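Local coordinates for cytochrome P450 (Bacillus megaterium, PDB 5L92), which binds heme and the steroid corticosterone and oxidises steroids, probably as a cytochrome P450 monooxygenase, at residues A[55-58]-A[59-63]; A[85-89]-A[90-94]; A[38-42]-A[43-47]; A[341-344]-A[345-349]. One frame throughout, in Å; residues are numbered along the deposited sequence.

Interaction 1 of 4, residues A[55-58]-A[59-63]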
loop_
_atom_site.group_PDB
_atom_site.type_symbol
_atom_site.label_atom_id
_atom_site.label_comp_id
_atom_site.label_asym_id
_atom_site.label_seq_id
_atom_site.Cartn_x
_atom_site.Cartn_y
_atom_site.Cartn_z
ATOM N N VAL A 55 11.326 -5.796 -13.436
ATOM C CA VAL A 55 10.665 -5.714 -12.137
ATOM C C VAL A 55 10.374 -7.117 -11.618
ATOM O O VAL A 55 10.661 -7.445 -10.455
ATOM C CB VAL A 55 9.385 -4.859 -12.231
ATOM C CG1 VAL A 55 8.556 -4.987 -10.958
ATOM C CG2 VAL A 55 9.714 -3.388 -12.483
ATOM N N LYS A 56 9.838 -7.981 -12.487
ATOM C CA LYS A 56 9.544 -9.357 -12.113
ATOM C C LYS A 56 10.793 -10.080 -11.614
ATOM O O LYS A 56 10.752 -10.754 -10.583
ATOM C CB LYS A 56 8.950 -10.096 -13.311
ATOM C CG LYS A 56 8.725 -11.603 -13.067
ATOM C CD LYS A 56 7.905 -12.269 -14.187
ATOM C CE LYS A 56 8.767 -12.624 -15.396
ATOM N NZ LYS A 56 9.566 -13.850 -15.109
ATOM N N GLU A 57 11.908 -9.962 -12.353
ATOM C CA GLU A 57 13.126 -10.672 -11.996
ATOM C C GLU A 57 13.688 -10.188 -10.663
ATOM O O GLU A 57 14.111 -10.995 -9.830
ATOM C CB GLU A 57 14.152 -10.507 -13.109
ATOM C CG GLU A 57 15.345 -11.416 -13.015
ATOM C CD GLU A 57 16.049 -11.575 -14.363
ATOM O OE1 GLU A 57 15.805 -10.745 -15.273
ATOM O OE2 GLU A 57 16.836 -12.536 -14.521
ATOM N N VAL A 58 13.696 -8.872 -10.445
ATOM C CA VAL A 58 14.207 -8.324 -9.197
ATOM C C VAL A 58 13.413 -8.844 -8.024
ATOM O O VAL A 58 13.991 -9.212 -6.988
ATOM C CB VAL A 58 14.212 -6.785 -9.231
ATOM C CG1 VAL A 58 14.361 -6.203 -7.786
ATOM C CG2 VAL A 58 15.356 -6.291 -10.160
ATOM N N LEU A 59 12.072 -8.863 -8.145
ATOM C CA LEU A 59 11.230 -9.300 -7.036
ATOM C C LEU A 59 11.213 -10.817 -6.852
ATOM O O LEU A 59 11.008 -11.281 -5.733
ATOM C CB LEU A 59 9.798 -8.779 -7.201
ATOM C CG LEU A 59 9.567 -7.282 -7.097
ATOM C CD1 LEU A 59 8.099 -6.974 -7.280
ATOM C CD2 LEU A 59 10.104 -6.697 -5.780
ATOM N N GLU A 60 11.402 -11.610 -7.910
ATOM C CA GLU A 60 11.443 -13.060 -7.715
ATOM C C GLU A 60 12.783 -13.522 -7.145
ATOM O O GLU A 60 12.838 -14.499 -6.392
ATOM C CB GLU A 60 11.182 -13.803 -9.022
ATOM C CG GLU A 60 9.714 -13.983 -9.318
ATOM C CD GLU A 60 9.444 -14.510 -10.722
ATOM O OE1 GLU A 60 10.405 -14.905 -11.429
ATOM O OE2 GLU A 60 8.260 -14.527 -11.123
ATOM N N GLN A 61 13.875 -12.851 -7.495
ATOM C CA GLN A 61 15.200 -13.346 -7.126
ATOM C C GLN A 61 15.600 -12.817 -5.746
ATOM O O GLN A 61 16.484 -11.972 -5.581
ATOM C CB GLN A 61 16.205 -12.995 -8.206
ATOM C CG GLN A 61 15.982 -13.774 -9.486
ATOM C CD GLN A 61 17.219 -13.789 -10.341
ATOM O OE1 GLN A 61 17.540 -12.804 -11.001
ATOM N NE2 GLN A 61 17.945 -14.897 -10.305
ATOM N N LYS A 62 14.907 -13.379 -4.756
ATOM C CA LYS A 62 15.015 -13.012 -3.339
ATOM C C LYS A 62 16.414 -13.215 -2.779
ATOM O O LYS A 62 16.807 -12.509 -1.844
ATOM C CB LYS A 62 14.046 -13.870 -2.523
ATOM C CG LYS A 62 14.357 -15.387 -2.757
ATOM C CD LYS A 62 13.251 -16.341 -2.429
ATOM C CE LYS A 62 13.675 -17.758 -2.748
ATOM N NZ LYS A 62 13.051 -18.254 -3.979
ATOM N N ASN A 63 17.159 -14.195 -3.282
ATOM C CA ASN A 63 18.489 -14.459 -2.750
ATOM C C ASN A 63 19.546 -13.591 -3.407
ATOM O O ASN A 63 20.681 -13.542 -2.926
ATOM C CB ASN A 63 18.827 -15.947 -2.900
ATOM C CG ASN A 63 17.909 -16.827 -2.052
ATOM O OD1 ASN A 63 17.606 -16.488 -0.906
ATOM N ND2 ASN A 63 17.407 -17.915 -2.631
#
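Val55, Lys56 and Glu57 each meet the residue four places on, Leu59, Glu60 and Gln61, at the C-terminal end of the alpha-helix 52-60. The backbone supplies three successive i to i+4 hydrogen bonds: Leu59 N to Val55 O at 3.1 Å, Glu60 N to Lys56 O at 2.9 Å, and Gln61 N to Glu57 O at 3.0 Å. Gln61 then leaves helical geometry as the centre of an inverse gamma turn, which ends the helix.

The apolar contact is on the buried side, where Val55 CG1 lies 4.2 Å from Leu59 CD1. Aliphatic residues suit this buried place: Val55 packs on Met343, Met317 and Ala320, Val58 on Leu302. Val58 and Leu59 also touch heme-binding Arg294.

Polar chains occupy the more exposed side. Lys56 is extended as far as CD, and its bends at chi3 (82°) and chi4 (77°) bring the ammonium round to Glu60, a long salt bridge with NZ 3.9 Å from OE1. Glu60 has a stronger partner for its other oxygen, OE2, in the salt bridge to Arg347. Glu57 and Gln61 run side by side in the same direction, their carboxylate and amide planes 32° apart, and Gln61 OE1 rests 3.3 Å from Glu57 CG.

Interaction 2 of 4, residues A[85-89]-A[90-94]. With HEM (protoporphyrin IX containing Fe), chain C.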
loop_
_atom_site.group_PDB
_atom_site.type_symbol
_atom_site.label_atom_id
_atom_site.label_comp_id
_atom_site.label_asym_id
_atom_site.label_seq_id
_atom_site.Cartn_x
_atom_site.Cartn_y
_atom_site.Cartn_z
ATOM N N ILE A 85 8.467 -7.705 6.030
ATOM C CA ILE A 85 8.820 -6.970 4.819
ATOM C C ILE A 85 10.312 -6.707 4.694
ATOM O O ILE A 85 10.776 -6.391 3.588
ATOM C CB ILE A 85 8.028 -5.644 4.749
ATOM C CG1 ILE A 85 8.081 -5.066 3.332
ATOM C CG2 ILE A 85 8.538 -4.620 5.765
ATOM C CD1 ILE A 85 6.962 -4.077 3.002
ATOM N N ASN A 86 11.076 -6.862 5.790
ATOM C CA ASN A 86 12.492 -6.491 5.844
ATOM C C ASN A 86 13.408 -7.660 6.203
ATOM O O ASN A 86 14.551 -7.435 6.610
ATOM C CB ASN A 86 12.723 -5.358 6.849
ATOM C CG ASN A 86 12.075 -4.060 6.432
ATOM O OD1 ASN A 86 12.165 -3.656 5.268
ATOM N ND2 ASN A 86 11.388 -3.398 7.378
ATOM N N ILE A 87 12.963 -8.907 6.025
ATOM C CA ILE A 87 13.803 -10.051 6.331
ATOM C C ILE A 87 13.835 -11.000 5.145
ATOM O O ILE A 87 12.874 -11.100 4.374
ATOM C CB ILE A 87 13.327 -10.762 7.614
ATOM C CG1 ILE A 87 11.861 -11.143 7.495
ATOM C CG2 ILE A 87 13.555 -9.833 8.817
ATOM C CD1 ILE A 87 11.336 -12.021 8.619
ATOM N N ASP A 88 14.968 -11.674 4.996
ATOM C CA ASP A 88 15.282 -12.597 3.919
ATOM C C ASP A 88 15.067 -14.020 4.372
ATOM O O ASP A 88 14.914 -14.291 5.564
ATOM C CB ASP A 88 16.744 -12.420 3.475
ATOM C CG ASP A 88 16.959 -11.212 2.564
ATOM O OD1 ASP A 88 15.978 -10.702 1.968
ATOM O OD2 ASP A 88 18.129 -10.777 2.419
ATOM N N PRO A 89 15.075 -14.981 3.441
ATOM C CA PRO A 89 15.030 -16.378 3.865
ATOM C C PRO A 89 16.306 -16.757 4.632
ATOM O O PRO A 89 17.352 -16.119 4.424
ATOM C CB PRO A 89 14.936 -17.153 2.549
ATOM C CG PRO A 89 14.581 -16.145 1.501
ATOM C CD PRO A 89 15.150 -14.852 1.976
ATOM N N PRO A 90 16.242 -17.792 5.488
ATOM C CA PRO A 90 15.122 -18.679 5.854
ATOM C C PRO A 90 14.190 -18.136 6.943
ATOM O O PRO A 90 13.129 -18.705 7.161
ATOM C CB PRO A 90 15.845 -19.945 6.356
ATOM C CG PRO A 90 17.113 -19.435 6.917
ATOM C CD PRO A 90 17.525 -18.287 6.030
ATOM N N LYS A 91 14.594 -17.053 7.613
ATOM C CA LYS A 91 13.762 -16.420 8.629
ATOM C C LYS A 91 12.423 -15.917 8.064
ATOM O O LYS A 91 11.411 -15.883 8.790
ATOM C CB LYS A 91 14.567 -15.280 9.255
ATOM C CG LYS A 91 13.962 -14.542 10.456
ATOM C CD LYS A 91 13.601 -15.494 11.609
ATOM C CE LYS A 91 13.390 -14.738 12.932
ATOM N NZ LYS A 91 12.753 -15.569 14.001
ATOM N N HIS A 92 12.381 -15.514 6.787
ATOM C CA HIS A 92 11.125 -14.973 6.261
ATOM C C HIS A 92 10.036 -16.030 6.257
ATOM O O HIS A 92 8.902 -15.774 6.676
ATOM C CB HIS A 92 11.280 -14.424 4.841
ATOM C CG HIS A 92 9.970 -14.001 4.254
ATOM N ND1 HIS A 92 9.208 -14.831 3.460
ATOM C CD2 HIS A 92 9.252 -12.859 4.408
ATOM C CE1 HIS A 92 8.093 -14.208 3.117
ATOM N NE2 HIS A 92 8.096 -13.008 3.674
ATOM N N ALA A 93 10.359 -17.224 5.779
ATOM C CA ALA A 93 9.352 -18.276 5.646
ATOM C C ALA A 93 8.798 -18.690 7.000
ATOM O O ALA A 93 7.586 -18.882 7.148
ATOM C CB ALA A 93 9.952 -19.486 4.926
ATOM N N GLU A 94 9.673 -18.830 8.004
ATOM C CA GLU A 94 9.231 -19.135 9.362
ATOM C C GLU A 94 8.271 -18.066 9.900
ATOM O O GLU A 94 7.220 -18.392 10.461
ATOM C CB GLU A 94 10.456 -19.281 10.285
ATOM C CG GLU A 94 11.469 -20.346 9.858
ATOM C CD GLU A 94 12.859 -20.159 10.496
ATOM O OE1 GLU A 94 12.973 -19.432 11.512
ATOM O OE2 GLU A 94 13.843 -20.737 9.967
HETATM C CHA HEM C . 3.652 -6.491 1.374
HETATM C CHB HEM C . 1.078 -3.498 -1.514
HETATM C CHC HEM C . -2.637 -3.609 1.534
HETATM C CHD HEM C . 0.122 -6.157 4.589
HETATM C C1A HEM C . 3.240 -5.703 0.306
HETATM C C2A HEM C . 3.985 -5.502 -0.918
HETATM C C3A HEM C . 3.283 -4.670 -1.701
HETATM C C4A HEM C . 2.054 -4.335 -1.019
HETATM C CMA HEM C . 3.694 -4.174 -3.102
HETATM C CAA HEM C . 5.370 -6.121 -1.254
HETATM C CBA HEM C . 6.491 -5.555 -0.381
HETATM C CGA HEM C . 7.856 -5.892 -0.919
HETATM O O1A HEM C . 7.994 -6.799 -1.750
HETATM O O2A HEM C . 8.844 -5.240 -0.541
HETATM C C1B HEM C . -0.175 -3.284 -0.990
HETATM C C2B HEM C . -1.298 -2.609 -1.626
HETATM C C3B HEM C . -2.317 -2.640 -0.751
HETATM C C4B HEM C . -1.861 -3.319 0.446
HETATM C CMB HEM C . -1.284 -2.026 -3.052
HETATM C CAB HEM C . -3.766 -2.126 -0.886
HETATM C CBB HEM C . -4.371 -1.949 -2.071
HETATM C C1C HEM C . -2.212 -4.318 2.633
HETATM C C2C HEM C . -2.958 -4.516 3.847
HETATM C C3C HEM C . -2.208 -5.226 4.669
HETATM C C4C HEM C . -0.937 -5.472 4.045
HETATM C CMC HEM C . -4.406 -4.049 4.146
HETATM C CAC HEM C . -2.680 -5.609 6.077
HETATM C CBC HEM C . -2.740 -6.887 6.437
HETATM C C1D HEM C . 1.314 -6.470 4.003
HETATM C C2D HEM C . 2.376 -7.224 4.638
HETATM C C3D HEM C . 3.374 -7.335 3.750
HETATM C C4D HEM C . 2.954 -6.633 2.542
HETATM C CMD HEM C . 2.282 -7.752 6.094
HETATM C CAD HEM C . 4.741 -8.047 3.914
HETATM C CBD HEM C . 4.679 -9.493 3.385
HETATM C CGD HEM C . 6.019 -10.201 3.377
HETATM O O1D HEM C . 6.051 -11.453 3.352
HETATM O O2D HEM C . 7.093 -9.546 3.366
HETATM N NA HEM C . 2.053 -4.988 0.231
HETATM N NB HEM C . -0.558 -3.680 0.272
HETATM N NC HEM C . -0.972 -4.909 2.795
HETATM N ND HEM C . 1.722 -6.104 2.748
HETATM FE FE HEM C . 0.498 -4.997 1.502
#
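Asp88 O accepts the backbone N-H of His92 at 3.1 Å, tying the loop 85-89 to the first turn of helix 91-97; the N-H approaches from above the carbonyl plane, 47° out of it, and the bond is bent. Between them the Pro89-Pro90 peptide is cis, a geometry that proline tolerates better than other residues, and it turns the chain sharply into the helix.

Ile87 points toward the helix. Its CG1 lies between the backbone N and the carbonyl carbon (chi1 55°), and CD1 reaches 3.8 Å from His92 CA and 4.1 Å from Lys91 CG, an aliphatic fit over the start of the helix. Asp88 turns the other way, its carboxylate held by Ser66 and Ser67. The His92 imidazole meets the heme with its edge, where NE2 donates an almost straight bond (169°) to propionate oxygen O1D at 2.6 Å; His350 meets the imidazole edge-to-face. Replacing His92 by a leucine would probably leave O1D without this donor and the propionate freer to turn.

Arg96, Arg294 and His350 also hydrogen-bond the heme. The short, straight His92 bond implies a firm grip on O1D, and the two arginines are likely to help offset the charge of the propionates.

Interaction 3 of 4, residues A[38-42]-A[43-47]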
loop_
_atom_site.group_PDB
_atom_site.type_symbol
_atom_site.label_atom_id
_atom_site.label_comp_id
_atom_site.label_asym_id
_atom_site.label_seq_id
_atom_site.Cartn_x
_atom_site.Cartn_y
_atom_site.Cartn_z
ATOM N N VAL A 38 16.900 -0.317 -17.393
ATOM C CA VAL A 38 17.729 -0.521 -16.204
ATOM C C VAL A 38 18.791 0.554 -16.245
ATOM O O VAL A 38 19.615 0.567 -17.159
ATOM C CB VAL A 38 18.363 -1.916 -16.168
ATOM C CG1 VAL A 38 19.443 -2.033 -15.059
ATOM C CG2 VAL A 38 17.280 -2.959 -15.982
ATOM N N GLN A 39 18.791 1.464 -15.275
ATOM C CA GLN A 39 19.822 2.486 -15.345
ATOM C C GLN A 39 20.139 3.091 -13.994
ATOM O O GLN A 39 19.278 3.225 -13.112
ATOM C CB GLN A 39 19.468 3.580 -16.363
ATOM C CG GLN A 39 18.445 4.622 -16.008
ATOM C CD GLN A 39 18.218 5.581 -17.197
ATOM O OE1 GLN A 39 17.181 5.538 -17.879
ATOM N NE2 GLN A 39 19.217 6.407 -17.479
ATOM N N TRP A 40 21.428 3.381 -13.835
ATOM C CA TRP A 40 21.932 3.970 -12.612
ATOM C C TRP A 40 21.600 5.450 -12.621
ATOM O O TRP A 40 21.905 6.165 -13.590
ATOM C CB TRP A 40 23.436 3.753 -12.492
ATOM C CG TRP A 40 24.065 4.423 -11.293
ATOM C CD1 TRP A 40 24.839 5.556 -11.284
ATOM C CD2 TRP A 40 23.996 3.980 -9.942
ATOM N NE1 TRP A 40 25.246 5.842 -10.007
ATOM C CE2 TRP A 40 24.749 4.893 -9.160
ATOM C CE3 TRP A 40 23.371 2.909 -9.309
ATOM C CZ2 TRP A 40 24.888 4.768 -7.781
ATOM C CZ3 TRP A 40 23.513 2.787 -7.899
ATOM C CH2 TRP A 40 24.268 3.705 -7.170
ATOM N N ASP A 41 20.950 5.898 -11.561
ATOM C CA ASP A 41 20.675 7.311 -11.361
ATOM C C ASP A 41 21.683 7.884 -10.380
ATOM O O ASP A 41 21.675 7.539 -9.191
ATOM C CB ASP A 41 19.266 7.572 -10.844
ATOM C CG ASP A 41 18.915 9.017 -10.970
ATOM O OD1 ASP A 41 18.789 9.477 -12.132
ATOM O OD2 ASP A 41 18.869 9.705 -9.941
ATOM N N GLU A 42 22.532 8.783 -10.887
ATOM C CA GLU A 42 23.611 9.348 -10.081
ATOM C C GLU A 42 23.063 10.103 -8.885
ATOM O O GLU A 42 23.482 9.878 -7.747
ATOM C CB GLU A 42 24.490 10.270 -10.949
ATOM C CG GLU A 42 25.440 9.515 -11.868
ATOM C CD GLU A 42 24.842 9.138 -13.214
ATOM O OE1 GLU A 42 23.686 9.554 -13.539
ATOM O OE2 GLU A 42 25.572 8.435 -13.954
ATOM N N GLU A 43 22.133 11.024 -9.132
ATOM C CA GLU A 43 21.521 11.809 -8.057
ATOM C C GLU A 43 20.966 10.916 -6.952
ATOM O O GLU A 43 21.409 10.987 -5.803
ATOM C CB GLU A 43 20.423 12.706 -8.652
ATOM C CG GLU A 43 19.812 13.703 -7.681
ATOM C CD GLU A 43 20.844 14.643 -7.107
ATOM O OE1 GLU A 43 21.547 15.320 -7.901
ATOM O OE2 GLU A 43 20.966 14.685 -5.872
ATOM N N ARG A 44 20.000 10.044 -7.282
ATOM C CA ARG A 44 19.365 9.238 -6.243
ATOM C C ARG A 44 20.178 8.017 -5.848
ATOM O O ARG A 44 19.810 7.342 -4.877
ATOM C CB ARG A 44 17.962 8.812 -6.690
ATOM C CG ARG A 44 16.937 9.918 -6.599
ATOM C CD ARG A 44 15.586 9.473 -7.179
ATOM N NE ARG A 44 15.737 9.177 -8.616
ATOM C CZ ARG A 44 15.568 7.974 -9.167
ATOM N NH1 ARG A 44 15.158 6.921 -8.446
ATOM N NH2 ARG A 44 15.752 7.839 -10.467
ATOM N N GLN A 45 21.280 7.710 -6.539
ATOM C CA GLN A 45 22.172 6.637 -6.064
ATOM C C GLN A 45 21.460 5.270 -6.055
ATOM O O GLN A 45 21.559 4.495 -5.105
ATOM C CB GLN A 45 22.711 6.984 -4.666
ATOM C CG GLN A 45 23.545 8.235 -4.607
ATOM C CD GLN A 45 24.972 7.982 -5.056
ATOM O OE1 GLN A 45 25.712 7.304 -4.375
ATOM N NE2 GLN A 45 25.342 8.497 -6.235
ATOM N N VAL A 46 20.723 4.976 -7.125
ATOM C CA VAL A 46 19.993 3.718 -7.243
ATOM C C VAL A 46 20.005 3.267 -8.699
ATOM O O VAL A 46 20.147 4.072 -9.624
ATOM C CB VAL A 46 18.514 3.821 -6.736
ATOM C CG1 VAL A 46 18.438 4.175 -5.256
ATOM C CG2 VAL A 46 17.716 4.820 -7.556
ATOM N N TRP A 47 19.832 1.966 -8.894
ATOM C CA TRP A 47 19.457 1.398 -10.181
ATOM C C TRP A 47 17.938 1.377 -10.286
ATOM O O TRP A 47 17.287 0.630 -9.564
ATOM C CB TRP A 47 19.955 -0.036 -10.336
ATOM C CG TRP A 47 21.374 -0.195 -10.441
ATOM C CD1 TRP A 47 22.236 -0.441 -9.435
ATOM C CD2 TRP A 47 22.144 -0.135 -11.633
ATOM N NE1 TRP A 47 23.498 -0.574 -9.917
ATOM C CE2 TRP A 47 23.477 -0.367 -11.269
ATOM C CE3 TRP A 47 21.834 0.078 -12.978
ATOM C CZ2 TRP A 47 24.515 -0.385 -12.195
ATOM C CZ3 TRP A 47 22.871 0.063 -13.909
ATOM C CH2 TRP A 47 24.200 -0.172 -13.506
#
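Trp40, with CG anti to the backbone nitrogen (chi1 176°), and Trp47, with CG anti to the carbonyl carbon (chi1 -68°), turn their rings against each other on one face of the hairpin. They form the non-hydrogen-bonded pair of the beta hairpin 38-41/46-49, at one margin of the mixed sheet. The stack is T-shaped: the six-membered ring of Trp40 turns its edge, led by CE3, to the face of the Trp47 five-membered ring, with planes at 63° and centroids 4.9 Å apart. Trp40 CB makes a CH-pi contact over the neighbouring six-membered ring, 3.9 Å from its centroid. With an alanine in place of Trp47, the edge of Trp40 is likely to lose the surface it rests on, and Glu311 the indole N-H it accepts.

The next pair is hydrogen-bonded, Asp41 N to Val46 O at 2.8 Å and almost linear. Gln45 and Val46 both face Asp41 across the strands, a G1 beta bulge; Gln45 has the positive phi often given to glycine there, and both its backbone bond and that of Val46 to Asp41 O are weak.

Asp41 also closes the loop, since OD2 accepts Arg44 N at 2.9 Å. The guanidinium of Arg44 meets this carboxylate by charge alone, while NH2 has a salt bridge to Asp48. At the outer end Gln45 NE2 donates to Glu42 O at 2.8 Å, in the carbonyl plane.

Interaction 4 of 4, residues A[341-344]-A[345-349]. With HEM (protoporphyrin IX containing Fe), chain C.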
loop_
_atom_site.group_PDB
_atom_site.type_symbol
_atom_site.label_atom_id
_atom_site.label_comp_id
_atom_site.label_asym_id
_atom_site.label_seq_id
_atom_site.Cartn_x
_atom_site.Cartn_y
_atom_site.Cartn_z
ATOM N N VAL A 341 -2.002 -9.080 -15.416
ATOM C CA VAL A 341 -1.113 -9.768 -14.498
ATOM C C VAL A 341 -0.223 -8.713 -13.873
ATOM O O VAL A 341 0.981 -8.678 -14.096
ATOM C CB VAL A 341 -0.310 -10.887 -15.178
ATOM C CG1 VAL A 341 0.469 -11.671 -14.094
ATOM C CG2 VAL A 341 -1.281 -11.883 -15.917
ATOM N N HIS A 342 -0.832 -7.821 -13.112
ATOM C CA HIS A 342 -0.067 -6.746 -12.538
ATOM C C HIS A 342 0.649 -7.239 -11.279
ATOM O O HIS A 342 0.420 -8.341 -10.780
ATOM C CB HIS A 342 -0.984 -5.591 -12.231
ATOM C CG HIS A 342 -2.000 -5.952 -11.213
ATOM N ND1 HIS A 342 -1.693 -6.068 -9.872
ATOM C CD2 HIS A 342 -3.288 -6.343 -11.345
ATOM C CE1 HIS A 342 -2.769 -6.450 -9.214
ATOM N NE2 HIS A 342 -3.752 -6.620 -10.083
ATOM N N MET A 343 1.558 -6.407 -10.794
ATOM C CA MET A 343 2.365 -6.697 -9.621
ATOM C C MET A 343 2.123 -5.656 -8.533
ATOM O O MET A 343 3.035 -5.304 -7.796
ATOM C CB MET A 343 3.852 -6.749 -10.018
ATOM C CG MET A 343 4.169 -7.977 -10.874
ATOM S SD MET A 343 5.886 -8.247 -11.365
ATOM C CE MET A 343 6.030 -7.038 -12.687
ATOM N N ALA A 344 0.905 -5.138 -8.437
ATOM C CA ALA A 344 0.656 -4.051 -7.511
ATOM C C ALA A 344 0.792 -4.520 -6.066
ATOM O O ALA A 344 0.995 -3.696 -5.180
ATOM C CB ALA A 344 -0.720 -3.437 -7.779
ATOM N N PHE A 345 0.700 -5.824 -5.825
ATOM C CA PHE A 345 0.943 -6.415 -4.526
ATOM C C PHE A 345 2.330 -7.032 -4.425
ATOM O O PHE A 345 2.591 -7.801 -3.496
ATOM C CB PHE A 345 -0.107 -7.484 -4.228
ATOM C CG PHE A 345 -1.489 -6.938 -4.042
ATOM C CD1 PHE A 345 -1.771 -6.075 -3.019
ATOM C CD2 PHE A 345 -2.512 -7.281 -4.931
ATOM C CE1 PHE A 345 -3.038 -5.576 -2.852
ATOM C CE2 PHE A 345 -3.796 -6.784 -4.744
ATOM C CZ PHE A 345 -4.048 -5.925 -3.724
ATOM N N GLY A 346 3.211 -6.731 -5.369
ATOM C CA GLY A 346 4.492 -7.379 -5.402
ATOM C C GLY A 346 4.417 -8.690 -6.157
ATOM O O GLY A 346 3.524 -8.927 -6.945
ATOM N N ARG A 347 5.361 -9.569 -5.842
ATOM C CA ARG A 347 5.606 -10.788 -6.593
ATOM C C ARG A 347 6.676 -11.598 -5.877
ATOM O O ARG A 347 7.768 -11.085 -5.624
ATOM C CB ARG A 347 6.080 -10.465 -8.023
ATOM C CG ARG A 347 6.653 -11.677 -8.795
ATOM C CD ARG A 347 5.565 -12.636 -9.239
ATOM N NE ARG A 347 4.721 -11.997 -10.237
ATOM C CZ ARG A 347 4.813 -12.179 -11.556
ATOM N NH1 ARG A 347 5.703 -13.017 -12.081
ATOM N NH2 ARG A 347 3.991 -11.514 -12.358
ATOM N N GLY A 348 6.419 -12.868 -5.631
ATOM C CA GLY A 348 7.381 -13.694 -4.943
ATOM C C GLY A 348 7.051 -13.855 -3.476
ATOM O O GLY A 348 5.916 -13.702 -3.033
ATOM N N ILE A 349 8.091 -14.148 -2.697
ATOM C CA ILE A 349 7.833 -14.525 -1.302
ATOM C C ILE A 349 7.282 -13.383 -0.466
ATOM O O ILE A 349 6.659 -13.645 0.563
ATOM C CB ILE A 349 9.103 -15.082 -0.646
ATOM C CG1 ILE A 349 10.131 -13.953 -0.451
ATOM C CG2 ILE A 349 9.671 -16.170 -1.517
ATOM C CD1 ILE A 349 11.241 -14.319 0.453
HETATM C CHA HEM C . 3.652 -6.491 1.374
HETATM C CHB HEM C . 1.078 -3.498 -1.514
HETATM C CHC HEM C . -2.637 -3.609 1.534
HETATM C CHD HEM C . 0.122 -6.157 4.589
HETATM C C1A HEM C . 3.240 -5.703 0.306
HETATM C C2A HEM C . 3.985 -5.502 -0.918
HETATM C C3A HEM C . 3.283 -4.670 -1.701
HETATM C C4A HEM C . 2.054 -4.335 -1.019
HETATM C CMA HEM C . 3.694 -4.174 -3.102
HETATM C CAA HEM C . 5.370 -6.121 -1.254
HETATM C CBA HEM C . 6.491 -5.555 -0.381
HETATM C CGA HEM C . 7.856 -5.892 -0.919
HETATM O O1A HEM C . 7.994 -6.799 -1.750
HETATM O O2A HEM C . 8.844 -5.240 -0.541
HETATM C C1B HEM C . -0.175 -3.284 -0.990
HETATM C C2B HEM C . -1.298 -2.609 -1.626
HETATM C C3B HEM C . -2.317 -2.640 -0.751
HETATM C C4B HEM C . -1.861 -3.319 0.446
HETATM C CMB HEM C . -1.284 -2.026 -3.052
HETATM C CAB HEM C . -3.766 -2.126 -0.886
HETATM C CBB HEM C . -4.371 -1.949 -2.071
HETATM C C1C HEM C . -2.212 -4.318 2.633
HETATM C C2C HEM C . -2.958 -4.516 3.847
HETATM C C3C HEM C . -2.208 -5.226 4.669
HETATM C C4C HEM C . -0.937 -5.472 4.045
HETATM C CMC HEM C . -4.406 -4.049 4.146
HETATM C CAC HEM C . -2.680 -5.609 6.077
HETATM C CBC HEM C . -2.740 -6.887 6.437
HETATM C C1D HEM C . 1.314 -6.470 4.003
HETATM C C2D HEM C . 2.376 -7.224 4.638
HETATM C C3D HEM C . 3.374 -7.335 3.750
HETATM C C4D HEM C . 2.954 -6.633 2.542
HETATM C CMD HEM C . 2.282 -7.752 6.094
HETATM C CAD HEM C . 4.741 -8.047 3.914
HETATM C CBD HEM C . 4.679 -9.493 3.385
HETATM C CGD HEM C . 6.019 -10.201 3.377
HETATM O O1D HEM C . 6.051 -11.453 3.352
HETATM O O2D HEM C . 7.093 -9.546 3.366
HETATM N NA HEM C . 2.053 -4.988 0.231
HETATM N NB HEM C . -0.558 -3.680 0.272
HETATM N NC HEM C . -0.972 -4.909 2.795
HETATM N ND HEM C . 1.722 -6.104 2.748
HETATM FE FE HEM C . 0.498 -4.997 1.502
#
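Met343 and Gly346 close a type I beta turn, with Gly346 N 2.8 Å from Met343 O and the donor well above the carbonyl plane. Before it, Ala344 N donates to His342 ND1 at 3.1 Å, in the plane of the imidazole; ND1 being the acceptor, NE2 is available for its bond to Glu280. This is the cysteine-ligand loop of the P450 fold, in which Phe345 and Gly346 begin the heme-binding signature that leads to Cys352, the axial ligand of the iron.

Phe345 presents its ring to the porphyrin, CE1 lying 3.7 Å from HEM C2B, and its backbone is hydrogen-bonded to that of Cys352. Gly346 comes close to the heme too, its N 3.5 Å from HEM CMA. A side chain there would jam against the carbonyl oxygen of Phe345 and crowd HEM CAA, so glycine suits the place; the backbone angles of Gly348 also call for glycine, for the carbonyl reason alone.

Away from the heme, Arg347 bends at chi2 (74°) and chi3 (67°) to fold back across Met343. The sulfur, a large and polarisable atom, sits over a face of the guanidinium, SD 3.9 Å from NH2, while Val341 CG1 touches NH2 obliquely at the same distance.

Arg347 forms a salt bridge with Glu60 of helix 52-60, on which Met343 also packs; His342 and Phe345 lean on helices 275-285 and 355-372.

How the interactions relate
Interactions 1, 2 and 4 form a connected set beside the heme, with interaction 3 standing apart. Interactions 1 and 4 have the nearest centres, 10 Å apart, and are joined by a salt bridge: Arg347 NH1 lies 3.1 Å from Glu60 OE2, and Met343 CE 3.7 Å from Val55 CG1. Both 85-94 and 341-349 touch the heme and each other, His92 CE1 lying 3.0 Å from Ile349 O. Pro89 in turn packs on Lys62 and Asn63 of interaction 1. The corticosterone is farther off, about 7 Å from the Phe345 side chain and 12 Å from that of His92. Hairpin 38-47 has its nearest atoms about 7 Å from interaction 1, to which strand 46-49 leads along the chain.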